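Long-range contact in Lic11098 (Leptospira interrogans serogroup Icterohaemorrhagiae serovar copenhageni, PDB 4U08), which is of unknown function but, as a leucine-rich repeat protein of a pathogen, is regarded as a virulence factor and may act by binding partner molecules: residues L252-T263 / N274-L285. Numbering follows the deposited sequence.
Sequences LQKLKLYENQLT and NLQELDLDGNQL. With ZN (zinc ion), chain E.
The carbonyl oxygen of L257 is gripped by two asparagine amides, N283 ND2 across the contact and N260 ND2 of its own segment, each 3.0 Å from L257 O. They reach it from opposite faces of the carbonyl plane, N283 with a nearly straight N-H...O angle of 177°. The same N283 ND2 donates back to L280 O, while N283 OD1 takes the backbone N-H of L262 on a lone pair at 3.1 Å. Asparagine suits this place because one short, flat amide can donate and accept at once, pinning its own turn and the preceding coil; N260 repeats the pattern one coil earlier, bonding to L234 O and L239 N. This is the asparagine ladder-like row of the leucine-rich repeat solenoid.

Strands 254-256 and 277-279 run parallel, joined by bonds such as D279 N to L255 O. Beneath them the leucines pack side by side, L255 CD2 lying 3.7 Å from L278 CD1 with both side chains pointing the same way into the core, and L280 CD2 touches CD1 of both L257 and L262. On the other face E277, extended with CG anti to its backbone nitrogen (chi1 -176°), holds its carboxylate between two lysines. K254 NZ meets OE1 of E277 at 2.9 Å, on the anti side and tilted out of the carboxylate plane, and K256 makes a longer salt bridge to OE2.

Beyond the strands, D281 presents OD2 to the edge of the Y258 ring, 3.2 Å from CE2, and both its oxygens reach a zinc ion, OD1 at 2.3 Å and OD2 at a longer 2.7 Å. G282, with a positive phi of 71°, takes the third position of the type II turn from L280 to N283, a place glycine adopts readily. Thus leucines and asparagines build the repeating frame, while charged residues give the strand face its salt bridges and the adjoining turn its metal ligand.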
ATOM      1  N   LEU A 252       7.409   2.839  12.831  1.00 22.91           N
ATOM      2  CA  LEU A 252       6.345   3.418  12.029  1.00 22.87           C
ATOM      3  C   LEU A 252       6.653   4.835  11.613  1.00 26.86           C
ATOM      4  O   LEU A 252       6.932   5.672  12.471  1.00 26.74           O
ATOM      5  CB  LEU A 252       4.977   3.342  12.740  1.00 22.84           C
ATOM      6  CG  LEU A 252       3.752   3.477  11.810  1.00 27.08           C
ATOM      7  CD1 LEU A 252       3.610   2.275  10.831  1.00 25.69           C
ATOM      8  CD2 LEU A 252       2.492   3.713  12.612  1.00 26.09           C
ATOM      9  N   GLN A 253       6.596   5.081  10.297  1.00 23.61           N
ATOM     10  CA  GLN A 253       6.908   6.385   9.690  1.00 23.68           C
ATOM     11  C   GLN A 253       5.677   7.052   9.199  1.00 28.29           C
ATOM     12  O   GLN A 253       5.623   8.282   9.189  1.00 29.69           O
ATOM     13  CB  GLN A 253       7.880   6.200   8.503  1.00 24.40           C
ATOM     14  CG  GLN A 253       9.260   5.714   8.943  1.00 36.94           C
ATOM     15  CD  GLN A 253      10.201   5.418   7.795  1.00 55.21           C
ATOM     16  OE1 GLN A 253       9.801   5.109   6.667  1.00 48.49           O
ATOM     17  NE2 GLN A 253      11.484   5.461   8.082  1.00 61.69           N
ATOM     18  N   LYS A 254       4.713   6.265   8.683  1.00 23.91           N
ATOM     19  CA  LYS A 254       3.485   6.821   8.128  1.00 23.38           C
ATOM     20  C   LYS A 254       2.266   6.109   8.661  1.00 29.48           C
ATOM     21  O   LYS A 254       2.148   4.883   8.545  1.00 28.06           O
ATOM     22  CB  LYS A 254       3.466   6.758   6.588  1.00 26.34           C
ATOM     23  CG  LYS A 254       4.475   7.649   5.895  1.00 51.86           C
ATOM     24  CD  LYS A 254       4.246   7.674   4.384  1.00 69.11           C
ATOM     25  CE  LYS A 254       5.310   8.458   3.647  1.00 88.19           C
ATOM     26  NZ  LYS A 254       5.221   9.930   3.912  1.00 99.32           N
ATOM     27  N   LEU A 255       1.348   6.883   9.239  1.00 26.40           N
ATOM     28  CA  LEU A 255       0.073   6.385   9.754  1.00 26.38           C
ATOM     29  C   LEU A 255      -1.024   7.185   9.051  1.00 31.43           C
ATOM     30  O   LEU A 255      -1.151   8.404   9.267  1.00 32.18           O
ATOM     31  CB  LEU A 255       0.007   6.519  11.279  1.00 26.52           C
ATOM     32  CG  LEU A 255      -1.275   6.034  11.968  1.00 29.62           C
ATOM     33  CD1 LEU A 255      -1.603   4.579  11.576  1.00 29.37           C
ATOM     34  CD2 LEU A 255      -1.165   6.185  13.474  1.00 30.29           C
ATOM     35  N   LYS A 256      -1.748   6.524   8.143  1.00 27.48           N
ATOM     36  CA  LYS A 256      -2.804   7.173   7.355  1.00 27.98           C
ATOM     37  C   LYS A 256      -4.161   6.651   7.807  1.00 33.48           C
ATOM     38  O   LYS A 256      -4.443   5.468   7.639  1.00 33.67           O
ATOM     39  CB  LYS A 256      -2.563   6.963   5.862  1.00 32.09           C
ATOM     40  CG  LYS A 256      -1.408   7.820   5.354  1.00 53.32           C
ATOM     41  CD  LYS A 256      -1.480   8.038   3.860  1.00 69.72           C
ATOM     42  CE  LYS A 256      -0.340   8.869   3.347  1.00 88.23           C
ATOM     43  NZ  LYS A 256       0.959   8.152   3.449  1.00100.50           N
ATOM     44  N   LEU A 257      -4.958   7.520   8.453  1.00 27.70           N
ATOM     45  CA  LEU A 257      -6.253   7.190   9.030  1.00 27.72           C
ATOM     46  C   LEU A 257      -7.389   8.062   8.466  1.00 32.86           C
ATOM     47  O   LEU A 257      -8.439   8.184   9.105  1.00 32.47           O
ATOM     48  CB  LEU A 257      -6.154   7.340  10.569  1.00 27.87           C
ATOM     49  CG  LEU A 257      -5.334   6.285  11.316  1.00 31.35           C
ATOM     50  CD1 LEU A 257      -4.883   6.793  12.654  1.00 30.91           C
ATOM     51  CD2 LEU A 257      -6.136   5.006  11.499  1.00 34.05           C
ATOM     52  N   TYR A 258      -7.180   8.616   7.256  1.00 31.90           N
ATOM     53  CA  TYR A 258      -8.115   9.460   6.521  1.00 34.39           C
ATOM     54  C   TYR A 258      -9.486   8.769   6.396  1.00 38.56           C
ATOM     55  O   TYR A 258      -9.558   7.584   6.070  1.00 36.15           O
ATOM     56  CB  TYR A 258      -7.537   9.807   5.126  1.00 38.79           C
ATOM     57  CG  TYR A 258      -8.543  10.316   4.118  1.00 46.84           C
ATOM     58  CD1 TYR A 258      -8.944   9.524   3.044  1.00 48.99           C
ATOM     59  CD2 TYR A 258      -9.090  11.600   4.228  1.00 50.28           C
ATOM     60  CE1 TYR A 258      -9.872   9.990   2.109  1.00 52.35           C
ATOM     61  CE2 TYR A 258     -10.020  12.074   3.302  1.00 51.76           C
ATOM     62  CZ  TYR A 258     -10.398  11.271   2.236  1.00 62.97           C
ATOM     63  OH  TYR A 258     -11.307  11.748   1.316  1.00 65.08           O
ATOM     64  N   GLU A 259     -10.550   9.506   6.704  1.00 34.45           N
ATOM     65  CA  GLU A 259     -11.933   9.046   6.607  1.00 34.26           C
ATOM     66  C   GLU A 259     -12.228   7.801   7.464  1.00 36.74           C
ATOM     67  O   GLU A 259     -12.652   6.765   6.953  1.00 38.51           O
ATOM     68  CB  GLU A 259     -12.362   8.855   5.135  1.00 36.09           C
ATOM     69  CG  GLU A 259     -12.960  10.128   4.552  1.00 58.06           C
ATOM     70  CD  GLU A 259     -13.741  10.001   3.255  1.00 97.92           C
ATOM     71  OE1 GLU A 259     -14.304   8.913   2.988  1.00103.36           O
ATOM     72  OE2 GLU A 259     -13.832  11.018   2.527  1.00 98.66           O
ATOM     73  N   ASN A 260     -11.962   7.901   8.755  1.00 30.73           N
ATOM     74  CA  ASN A 260     -12.360   6.892   9.718  1.00 31.03           C
ATOM     75  C   ASN A 260     -13.384   7.587  10.627  1.00 34.82           C
ATOM     76  O   ASN A 260     -13.898   8.650  10.250  1.00 34.00           O
ATOM     77  CB  ASN A 260     -11.171   6.272  10.465  1.00 27.17           C
ATOM     78  CG  ASN A 260     -10.578   5.119   9.689  1.00 42.02           C
ATOM     79  OD1 ASN A 260     -11.083   4.005   9.742  1.00 38.44           O
ATOM     80  ND2 ASN A 260      -9.564   5.371   8.871  1.00 32.12           N
ATOM     81  N   GLN A 261     -13.672   7.047  11.790  1.00 32.66           N
ATOM     82  CA  GLN A 261     -14.667   7.666  12.659  1.00 32.83           C
ATOM     83  C   GLN A 261     -14.078   7.829  14.035  1.00 34.14           C
ATOM     84  O   GLN A 261     -14.771   7.681  15.037  1.00 35.47           O
ATOM     85  CB  GLN A 261     -15.987   6.852  12.649  1.00 34.03           C
ATOM     86  CG  GLN A 261     -16.517   6.507  11.242  1.00 49.05           C
ATOM     87  CD  GLN A 261     -17.724   5.576  11.186  1.00 66.36           C
ATOM     88  OE1 GLN A 261     -18.326   5.382  10.116  1.00 59.15           O
ATOM     89  NE2 GLN A 261     -18.118   4.978  12.316  1.00 53.52           N
ATOM     90  N   LEU A 262     -12.758   8.137  14.096  1.00 28.99           N
ATOM     91  CA  LEU A 262     -12.035   8.297  15.361  1.00 27.68           C
ATOM     92  C   LEU A 262     -12.498   9.509  16.133  1.00 32.39           C
ATOM     93  O   LEU A 262     -12.627  10.566  15.547  1.00 33.30           O
ATOM     94  CB  LEU A 262     -10.497   8.393  15.135  1.00 27.77           C
ATOM     95  CG  LEU A 262      -9.845   7.159  14.510  1.00 30.70           C
ATOM     96  CD1 LEU A 262      -8.430   7.478  14.070  1.00 32.17           C
ATOM     97  CD2 LEU A 262      -9.836   6.005  15.512  1.00 30.44           C
ATOM     98  N   THR A 263     -12.694   9.373  17.428  1.00 30.91           N
ATOM     99  CA  THR A 263     -13.144  10.490  18.270  1.00 33.73           C
ATOM    100  C   THR A 263     -12.006  10.934  19.173  1.00 39.70           C
ATOM    101  O   THR A 263     -11.899  12.122  19.496  1.00 40.18           O
ATOM    102  CB  THR A 263     -14.421  10.123  19.052  1.00 40.89           C
ATOM    103  OG1 THR A 263     -14.199   8.930  19.803  1.00 44.78           O
ATOM    104  CG2 THR A 263     -15.623   9.940  18.144  1.00 36.15           C
ATOM    105  N   ASN A 274       9.473   7.255  15.430  1.00 26.80           N
ATOM    106  CA  ASN A 274       9.837   7.519  14.035  1.00 25.85           C
ATOM    107  C   ASN A 274       8.756   8.072  13.155  1.00 26.37           C
ATOM    108  O   ASN A 274       9.003   8.294  11.981  1.00 26.38           O
ATOM    109  CB  ASN A 274      10.404   6.234  13.422  1.00 31.48           C
ATOM    110  CG  ASN A 274      11.837   6.069  13.804  1.00 48.86           C
ATOM    111  OD1 ASN A 274      12.679   6.913  13.475  1.00 42.79           O
ATOM    112  ND2 ASN A 274      12.119   5.061  14.615  1.00 44.26           N
ATOM    113  N   LEU A 275       7.562   8.354  13.711  1.00 23.41           N
ATOM    114  CA  LEU A 275       6.453   8.835  12.918  1.00 22.97           C
ATOM    115  C   LEU A 275       6.736  10.198  12.277  1.00 28.92           C
ATOM    116  O   LEU A 275       7.090  11.144  12.978  1.00 27.84           O
ATOM    117  CB  LEU A 275       5.169   8.860  13.762  1.00 22.90           C
ATOM    118  CG  LEU A 275       3.882   8.911  12.956  1.00 26.37           C
ATOM    119  CD1 LEU A 275       3.600   7.568  12.271  1.00 25.09           C
ATOM    120  CD2 LEU A 275       2.720   9.372  13.865  1.00 26.11           C
ATOM    121  N   GLN A 276       6.610  10.270  10.937  1.00 25.26           N
ATOM    122  CA  GLN A 276       6.854  11.476  10.147  1.00 25.21           C
ATOM    123  C   GLN A 276       5.568  12.036   9.580  1.00 29.15           C
ATOM    124  O   GLN A 276       5.466  13.236   9.323  1.00 27.57           O
ATOM    125  CB  GLN A 276       7.813  11.170   8.981  1.00 26.90           C
ATOM    126  CG  GLN A 276       9.053  10.411   9.397  1.00 39.80           C
ATOM    127  CD  GLN A 276      10.055  10.344   8.273  1.00 56.31           C
ATOM    128  OE1 GLN A 276       9.812   9.815   7.182  1.00 44.47           O
ATOM    129  NE2 GLN A 276      11.199  10.919   8.528  1.00 55.75           N
ATOM    130  N   GLU A 277       4.603  11.158   9.298  1.00 23.88           N
ATOM    131  CA  GLU A 277       3.328  11.584   8.747  1.00 23.51           C
ATOM    132  C   GLU A 277       2.175  10.942   9.507  1.00 30.41           C
ATOM    133  O   GLU A 277       2.149   9.713   9.689  1.00 28.94           O
ATOM    134  CB  GLU A 277       3.254  11.282   7.244  1.00 25.18           C
ATOM    135  CG  GLU A 277       1.975  11.805   6.597  1.00 38.26           C
ATOM    136  CD  GLU A 277       1.879  11.662   5.091  1.00 61.35           C
ATOM    137  OE1 GLU A 277       2.934  11.574   4.423  1.00 63.33           O
ATOM    138  OE2 GLU A 277       0.744  11.689   4.573  1.00 58.89           O
ATOM    139  N   LEU A 278       1.221  11.787   9.946  1.00 26.27           N
ATOM    140  CA  LEU A 278       0.016  11.398  10.654  1.00 25.76           C
ATOM    141  C   LEU A 278      -1.169  12.089   9.981  1.00 30.72           C
ATOM    142  O   LEU A 278      -1.300  13.323  10.020  1.00 29.47           O
ATOM    143  CB  LEU A 278       0.132  11.713  12.162  1.00 25.73           C
ATOM    144  CG  LEU A 278      -1.077  11.343  13.036  1.00 29.32           C
ATOM    145  CD1 LEU A 278      -1.445   9.861  12.903  1.00 27.33           C
ATOM    146  CD2 LEU A 278      -0.866  11.771  14.489  1.00 31.46           C
ATOM    147  N   ASP A 279      -1.978  11.289   9.264  1.00 26.43           N
ATOM    148  CA  ASP A 279      -3.109  11.793   8.522  1.00 28.52           C
ATOM    149  C   ASP A 279      -4.406  11.378   9.196  1.00 35.65           C
ATOM    150  O   ASP A 279      -4.800  10.215   9.139  1.00 36.49           O
ATOM    151  CB  ASP A 279      -3.054  11.338   7.046  1.00 29.72           C
ATOM    152  CG  ASP A 279      -4.120  11.932   6.124  1.00 36.38           C
ATOM    153  OD1 ASP A 279      -5.082  12.548   6.634  1.00 34.59           O
ATOM    154  OD2 ASP A 279      -4.005  11.751   4.890  1.00 40.18           O
ATOM    155  N   LEU A 280      -5.054  12.333   9.852  1.00 30.74           N
ATOM    156  CA  LEU A 280      -6.304  12.080  10.561  1.00 28.66           C
ATOM    157  C   LEU A 280      -7.437  12.861   9.946  1.00 31.83           C
ATOM    158  O   LEU A 280      -8.436  13.075  10.595  1.00 32.17           O
ATOM    159  CB  LEU A 280      -6.137  12.428  12.040  1.00 27.84           C
ATOM    160  CG  LEU A 280      -5.275  11.493  12.854  1.00 31.51           C
ATOM    161  CD1 LEU A 280      -4.631  12.210  13.991  1.00 29.80           C
ATOM    162  CD2 LEU A 280      -6.086  10.308  13.355  1.00 32.25           C
ATOM    163  N   ASP A 281      -7.300  13.248   8.678  1.00 31.90           N
ATOM    164  CA  ASP A 281      -8.320  14.011   7.948  1.00 32.75           C
ATOM    165  C   ASP A 281      -9.645  13.225   7.916  1.00 39.35           C
ATOM    166  O   ASP A 281      -9.626  12.003   7.820  1.00 37.29           O
ATOM    167  CB  ASP A 281      -7.842  14.239   6.521  1.00 33.75           C
ATOM    168  CG  ASP A 281      -8.738  15.163   5.725  1.00 42.06           C
ATOM    169  OD1 ASP A 281      -8.444  16.368   5.676  1.00 40.14           O
ATOM    170  OD2 ASP A 281      -9.751  14.684   5.179  1.00 50.38           O
ATOM    171  N   GLY A 282     -10.769  13.932   8.023  1.00 37.30           N
ATOM    172  CA  GLY A 282     -12.092  13.315   7.949  1.00 37.37           C
ATOM    173  C   GLY A 282     -12.519  12.451   9.115  1.00 42.23           C
ATOM    174  O   GLY A 282     -13.394  11.602   8.963  1.00 44.82           O
ATOM    175  N   ASN A 283     -11.936  12.655  10.280  1.00 36.76           N
ATOM    176  CA  ASN A 283     -12.341  11.938  11.481  1.00 35.96           C
ATOM    177  C   ASN A 283     -13.272  12.828  12.306  1.00 39.12           C
ATOM    178  O   ASN A 283     -13.751  13.844  11.795  1.00 39.93           O
ATOM    179  CB  ASN A 283     -11.140  11.420  12.273  1.00 33.21           C
ATOM    180  CG  ASN A 283     -10.534  10.221  11.600  1.00 42.81           C
ATOM    181  OD1 ASN A 283     -10.951   9.096  11.831  1.00 29.99           O
ATOM    182  ND2 ASN A 283      -9.618  10.443  10.672  1.00 32.54           N
ATOM    183  N   GLN A 284     -13.554  12.445  13.534  1.00 35.48           N
ATOM    184  CA  GLN A 284     -14.504  13.154  14.389  1.00 36.33           C
ATOM    185  C   GLN A 284     -13.798  13.459  15.709  1.00 36.06           C
ATOM    186  O   GLN A 284     -14.375  13.287  16.770  1.00 33.32           O
ATOM    187  CB  GLN A 284     -15.790  12.271  14.642  1.00 38.02           C
ATOM    188  CG  GLN A 284     -16.193  11.226  13.570  1.00 55.49           C
ATOM    189  CD  GLN A 284     -16.436  11.764  12.163  1.00 70.44           C
ATOM    190  OE1 GLN A 284     -16.060  11.139  11.146  1.00 50.54           O
ATOM    191  NE2 GLN A 284     -17.040  12.946  12.065  1.00 68.17           N
ATOM    192  N   LEU A 285     -12.507  13.864  15.650  1.00 31.96           N
ATOM    193  CA  LEU A 285     -11.748  14.140  16.864  1.00 31.20           C
ATOM    194  C   LEU A 285     -12.304  15.339  17.578  1.00 36.15           C
ATOM    195  O   LEU A 285     -12.559  16.361  16.942  1.00 35.15           O
ATOM    196  CB  LEU A 285     -10.228  14.365  16.592  1.00 30.46           C
ATOM    197  CG  LEU A 285      -9.446  13.164  16.020  1.00 35.23           C
ATOM    198  CD1 LEU A 285      -8.056  13.599  15.557  1.00 36.46           C
ATOM    199  CD2 LEU A 285      -9.392  12.013  16.999  1.00 34.74           C
TER
HETATM  200 ZN    ZN E 503      -9.957  17.108   4.118  1.00 73.31          ZN
HETATM  201  O   HOH W   1       7.211   5.307  15.238  1.00 24.74           O